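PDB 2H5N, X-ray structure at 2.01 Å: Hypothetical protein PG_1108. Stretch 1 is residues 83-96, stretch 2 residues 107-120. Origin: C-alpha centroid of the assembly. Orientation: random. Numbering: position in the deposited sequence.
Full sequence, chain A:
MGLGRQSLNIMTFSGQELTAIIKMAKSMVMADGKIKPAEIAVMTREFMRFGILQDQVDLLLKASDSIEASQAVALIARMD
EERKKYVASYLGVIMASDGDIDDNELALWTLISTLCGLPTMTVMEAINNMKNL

Stretch 1 83-96: RKKYVASYLGVIMA
Stretch 2 (107-120) ALWTLISTLCGLPT

Two nearly antiparallel helices of one chain pack through a largely apolar seam, centred on a tryptophan that lies against a glycine and closed at one end by a lysine bonded to a backbone carbonyl. Stretch 1 opens within a helix already under way, with phi/psi near -65/-40 through Gly92 and Val93 relaxing to -82/-22; stretch 2 likewise opens inside a helix that began before Ala107, with similar angles. Their axes approach to 9.9 Å at 159° between N-to-C directions, and 621 Å² is buried in all. The register pairs Gly92 with Trp109 (CA to CA 6.3 Å), Lys84 with Leu118 (CA to CA 5.3 Å) and Lys85 with Pro119 (CA to CA 6.1 Å).

The second helix finishes in a Schellman motif. Gly117 adopts phi/psi 68/34, a positive phi that favours glycine, and the chain folds back through the bonds Leu118 N to Ser113 O (2.9 Å) and Gly117 N to Thr114 O (3.2 Å). Leu118 (-86/154) and Pro119 (-75/149) then run on in extended conformation along the first turns of stretch 1.

Trp109 (chi1 175°, chi2 38°) points toward the first helix and lays one indole face over Gly92: the glycine CA sits 3.5 Å from the centroid of the five-membered ring, 21° off its normal, a CH-pi contact. The absence of a side chain permits this approach, since an ideal CB on Gly92 would fall 2.4 Å from Trp109 CZ2. The indole also donates a weak hydrogen bond from Trp109 NE1 to Ala88 O (3.0 Å, 130° at the hydrogen), a carbonyl that already accepts Gly92 N at 3.0 Å within its own helix.

Apolar side chains continue the seam from the tryptophan in both directions. Leu91 (m, t) brings CB to 4.0 Å from Trp109 CD1, and its CD1 lies 4.1 Å from Ile112 CG2 and 3.9 Å from Leu118 CD1. Leu118 (m, t) also places its CB 3.7 Å from Ala88 CB. Past Gly92, Met95 (m, t, m) curls its CE to 4.3 Å from both Leu108 CB and Trp109 CB.

At the other end Lys84 (m, t, t, t) extends its chain so that NZ donates to Gly117 O at 3.1 Å, joining its ammonium group to the turn that ends the second helix. Lys84 CB meanwhile packs 3.8 Å from Leu118 CD2. The ring of Pro119, puckered C-gamma endo, covers the neighbouring backbone, with CG 3.8 Å from Lys85 CA.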

# COMPACT_ATOMS: atom_id res chain seq x y z
N ARG A 83 16.49 0.51 24.40
CA ARG A 83 15.47 1.08 23.53
C ARG A 83 15.16 0.18 22.34
O ARG A 83 14.01 -0.03 22.05
CB ARG A 83 15.81 2.54 23.18
CG ARG A 83 15.42 3.47 24.37
CD ARG A 83 15.58 4.95 24.10
NE ARG A 83 16.80 5.25 23.32
CZ ARG A 83 16.90 6.21 22.40
NH1 ARG A 83 18.03 6.39 21.73
NH2 ARG A 83 15.88 6.99 22.12
N LYS A 84 16.20 -0.45 21.75
CA LYS A 84 15.99 -1.46 20.72
C LYS A 84 15.07 -2.61 21.16
O LYS A 84 14.22 -3.06 20.38
CB LYS A 84 17.34 -2.03 20.23
CG LYS A 84 18.04 -1.12 19.28
CD LYS A 84 19.34 -1.75 18.76
CE LYS A 84 19.95 -0.86 17.71
NZ LYS A 84 20.91 -1.61 16.77
N LYS A 85 15.27 -3.09 22.38
CA LYS A 85 14.47 -4.17 22.95
C LYS A 85 12.99 -3.79 23.05
O LYS A 85 12.08 -4.58 22.75
CB LYS A 85 15.04 -4.57 24.33
CG LYS A 85 14.14 -5.42 25.18
CD LYS A 85 14.77 -5.76 26.52
CE LYS A 85 13.89 -6.71 27.30
NZ LYS A 85 13.02 -6.03 28.31
N TYR A 86 12.76 -2.55 23.47
CA TYR A 86 11.43 -2.01 23.59
C TYR A 86 10.79 -1.86 22.19
O TYR A 86 9.64 -2.25 21.97
CB TYR A 86 11.55 -0.66 24.26
CG TYR A 86 10.28 -0.25 24.94
CD1 TYR A 86 9.45 0.71 24.36
CD2 TYR A 86 9.90 -0.83 26.15
CE1 TYR A 86 8.27 1.08 24.95
CE2 TYR A 86 8.70 -0.44 26.77
CZ TYR A 86 7.91 0.52 26.16
OH TYR A 86 6.74 0.93 26.76
N VAL A 87 11.55 -1.33 21.23
CA VAL A 87 11.02 -1.25 19.86
C VAL A 87 10.71 -2.62 19.29
O VAL A 87 9.65 -2.79 18.65
CB VAL A 87 11.94 -0.47 18.89
CG1 VAL A 87 11.31 -0.42 17.48
CG2 VAL A 87 12.15 0.95 19.39
N ALA A 88 11.61 -3.60 19.47
CA ALA A 88 11.32 -4.98 19.04
C ALA A 88 10.08 -5.57 19.73
O ALA A 88 9.31 -6.33 19.12
CB ALA A 88 12.54 -5.91 19.26
N SER A 89 9.89 -5.25 21.00
CA SER A 89 8.77 -5.83 21.76
C SER A 89 7.48 -5.30 21.18
O SER A 89 6.55 -6.05 20.96
CB SER A 89 8.88 -5.57 23.28
OG SER A 89 10.15 -6.00 23.74
N TYR A 90 7.49 -4.01 20.88
CA TYR A 90 6.37 -3.29 20.27
C TYR A 90 5.99 -3.88 18.92
O TYR A 90 4.83 -4.15 18.64
CB TYR A 90 6.77 -1.81 20.12
CG TYR A 90 5.81 -0.99 19.26
CD1 TYR A 90 4.49 -0.81 19.66
CD2 TYR A 90 6.24 -0.40 18.05
CE1 TYR A 90 3.62 -0.07 18.89
CE2 TYR A 90 5.36 0.37 17.28
CZ TYR A 90 4.05 0.53 17.71
OH TYR A 90 3.13 1.28 16.98
N LEU A 91 7.00 -4.12 18.08
CA LEU A 91 6.73 -4.65 16.77
C LEU A 91 6.15 -6.05 16.89
O LEU A 91 5.26 -6.41 16.15
CB LEU A 91 7.97 -4.57 15.87
CG LEU A 91 8.38 -3.15 15.43
CD1 LEU A 91 9.75 -3.20 14.82
CD2 LEU A 91 7.36 -2.49 14.44
N GLY A 92 6.60 -6.79 17.90
CA GLY A 92 6.20 -8.14 18.11
C GLY A 92 4.79 -8.32 18.61
O GLY A 92 4.14 -9.32 18.26
N VAL A 93 4.30 -7.37 19.40
CA VAL A 93 2.94 -7.45 19.89
C VAL A 93 1.90 -6.95 18.90
O VAL A 93 0.73 -7.32 19.04
CB VAL A 93 2.74 -6.71 21.25
CG1 VAL A 93 3.81 -7.15 22.27
CG2 VAL A 93 2.73 -5.23 21.05
N ILE A 94 2.29 -6.12 17.92
CA ILE A 94 1.34 -5.62 16.91
C ILE A 94 0.62 -6.75 16.15
O ILE A 94 -0.61 -6.71 15.99
CB ILE A 94 1.98 -4.61 15.94
CG1 ILE A 94 2.12 -3.27 16.63
CG2 ILE A 94 1.17 -4.48 14.61
CD1 ILE A 94 3.12 -2.33 15.94
N MET A 95 1.38 -7.76 15.72
CA MET A 95 0.77 -8.82 14.94
C MET A 95 0.32 -10.02 15.78
O MET A 95 -0.29 -10.95 15.24
CB MET A 95 1.64 -9.20 13.72
CG MET A 95 1.84 -8.05 12.67
SD MET A 95 2.78 -8.63 11.29
CE MET A 95 4.24 -9.11 12.18
N ALA A 96 0.60 -10.01 17.08
CA ALA A 96 0.14 -11.11 17.93
C ALA A 96 -1.37 -11.00 18.15
O ALA A 96 -1.92 -9.90 18.22
CB ALA A 96 0.90 -11.15 19.28
N ALA A 107 8.10 -14.34 10.72
CA ALA A 107 9.13 -14.05 9.74
C ALA A 107 9.26 -12.57 9.43
O ALA A 107 10.37 -12.07 9.23
CB ALA A 107 8.91 -14.88 8.43
N LEU A 108 8.14 -11.86 9.35
CA LEU A 108 8.17 -10.43 9.04
C LEU A 108 8.78 -9.62 10.17
O LEU A 108 9.56 -8.66 9.93
CB LEU A 108 6.78 -9.90 8.74
CG LEU A 108 6.16 -10.30 7.40
CD1 LEU A 108 4.67 -9.93 7.38
CD2 LEU A 108 6.92 -9.65 6.27
N TRP A 109 8.41 -9.99 11.39
CA TRP A 109 8.96 -9.43 12.60
C TRP A 109 10.46 -9.78 12.69
O TRP A 109 11.26 -8.92 12.96
CB TRP A 109 8.12 -9.90 13.81
CG TRP A 109 8.63 -9.50 15.15
CD1 TRP A 109 9.22 -8.31 15.48
CD2 TRP A 109 8.55 -10.26 16.38
NE1 TRP A 109 9.53 -8.29 16.82
CE2 TRP A 109 9.14 -9.48 17.40
CE3 TRP A 109 8.07 -11.54 16.71
CZ2 TRP A 109 9.27 -9.92 18.71
CZ3 TRP A 109 8.20 -11.99 18.03
CH2 TRP A 109 8.77 -11.17 19.01
N THR A 110 10.85 -11.00 12.33
CA THR A 110 12.28 -11.35 12.37
C THR A 110 13.04 -10.51 11.36
O THR A 110 14.12 -9.94 11.69
CB THR A 110 12.52 -12.82 12.08
OG1 THR A 110 11.90 -13.61 13.08
CG2 THR A 110 13.95 -13.11 12.11
N LEU A 111 12.50 -10.40 10.13
CA LEU A 111 13.24 -9.64 9.09
C LEU A 111 13.46 -8.18 9.45
O LEU A 111 14.59 -7.70 9.33
CB LEU A 111 12.60 -9.81 7.70
CG LEU A 111 13.18 -8.98 6.53
CD1 LEU A 111 14.64 -9.37 6.20
CD2 LEU A 111 12.27 -9.14 5.28
N ILE A 112 12.41 -7.48 9.92
CA ILE A 112 12.54 -6.06 10.31
C ILE A 112 13.49 -5.88 11.47
O ILE A 112 14.32 -4.98 11.49
CB ILE A 112 11.17 -5.38 10.58
CG1 ILE A 112 11.28 -3.84 10.65
CG2 ILE A 112 10.57 -5.88 11.86
CD1 ILE A 112 10.06 -3.08 10.07
N SER A 113 13.39 -6.77 12.46
CA SER A 113 14.34 -6.78 13.57
C SER A 113 15.78 -6.94 13.09
O SER A 113 16.66 -6.22 13.56
CB SER A 113 13.97 -7.91 14.53
OG SER A 113 12.71 -7.63 15.10
N THR A 114 16.02 -7.88 12.16
CA THR A 114 17.37 -8.07 11.61
C THR A 114 17.88 -6.75 10.99
O THR A 114 18.99 -6.31 11.30
CB THR A 114 17.42 -9.22 10.56
OG1 THR A 114 17.00 -10.44 11.19
CG2 THR A 114 18.87 -9.40 9.98
N LEU A 115 17.05 -6.10 10.17
CA LEU A 115 17.47 -4.93 9.42
C LEU A 115 17.75 -3.73 10.34
O LEU A 115 18.67 -2.95 10.06
CB LEU A 115 16.49 -4.55 8.29
CG LEU A 115 16.30 -5.43 7.04
CD1 LEU A 115 16.06 -4.57 5.79
CD2 LEU A 115 17.42 -6.41 6.75
N CYS A 116 17.00 -3.63 11.43
CA CYS A 116 17.10 -2.50 12.36
C CYS A 116 18.08 -2.81 13.50
O CYS A 116 18.29 -1.97 14.35
CB CYS A 116 15.72 -2.16 12.93
SG CYS A 116 14.59 -1.36 11.77
N GLY A 117 18.64 -4.03 13.53
CA GLY A 117 19.52 -4.46 14.62
C GLY A 117 18.90 -4.64 16.01
O GLY A 117 19.56 -4.38 17.04
N LEU A 118 17.62 -5.09 16.03
CA LEU A 118 16.88 -5.35 17.26
C LEU A 118 17.19 -6.77 17.75
O LEU A 118 17.52 -7.64 16.92
CB LEU A 118 15.36 -5.19 17.03
CG LEU A 118 14.92 -3.91 16.29
CD1 LEU A 118 13.44 -3.91 15.93
CD2 LEU A 118 15.32 -2.61 17.05
N PRO A 119 17.07 -7.02 19.07
CA PRO A 119 17.33 -8.37 19.59
C PRO A 119 16.18 -9.32 19.27
O PRO A 119 15.02 -8.89 19.13
CB PRO A 119 17.42 -8.14 21.09
CG PRO A 119 16.44 -7.01 21.33
CD PRO A 119 16.70 -6.08 20.15
N THR A 120 16.51 -10.60 19.09
CA THR A 120 15.48 -11.61 18.87
C THR A 120 14.87 -11.96 20.22
O THR A 120 15.57 -11.96 21.24
CB THR A 120 15.99 -12.90 18.10
OG1 THR A 120 16.38 -13.93 19.02
CG2 THR A 120 17.13 -12.60 17.18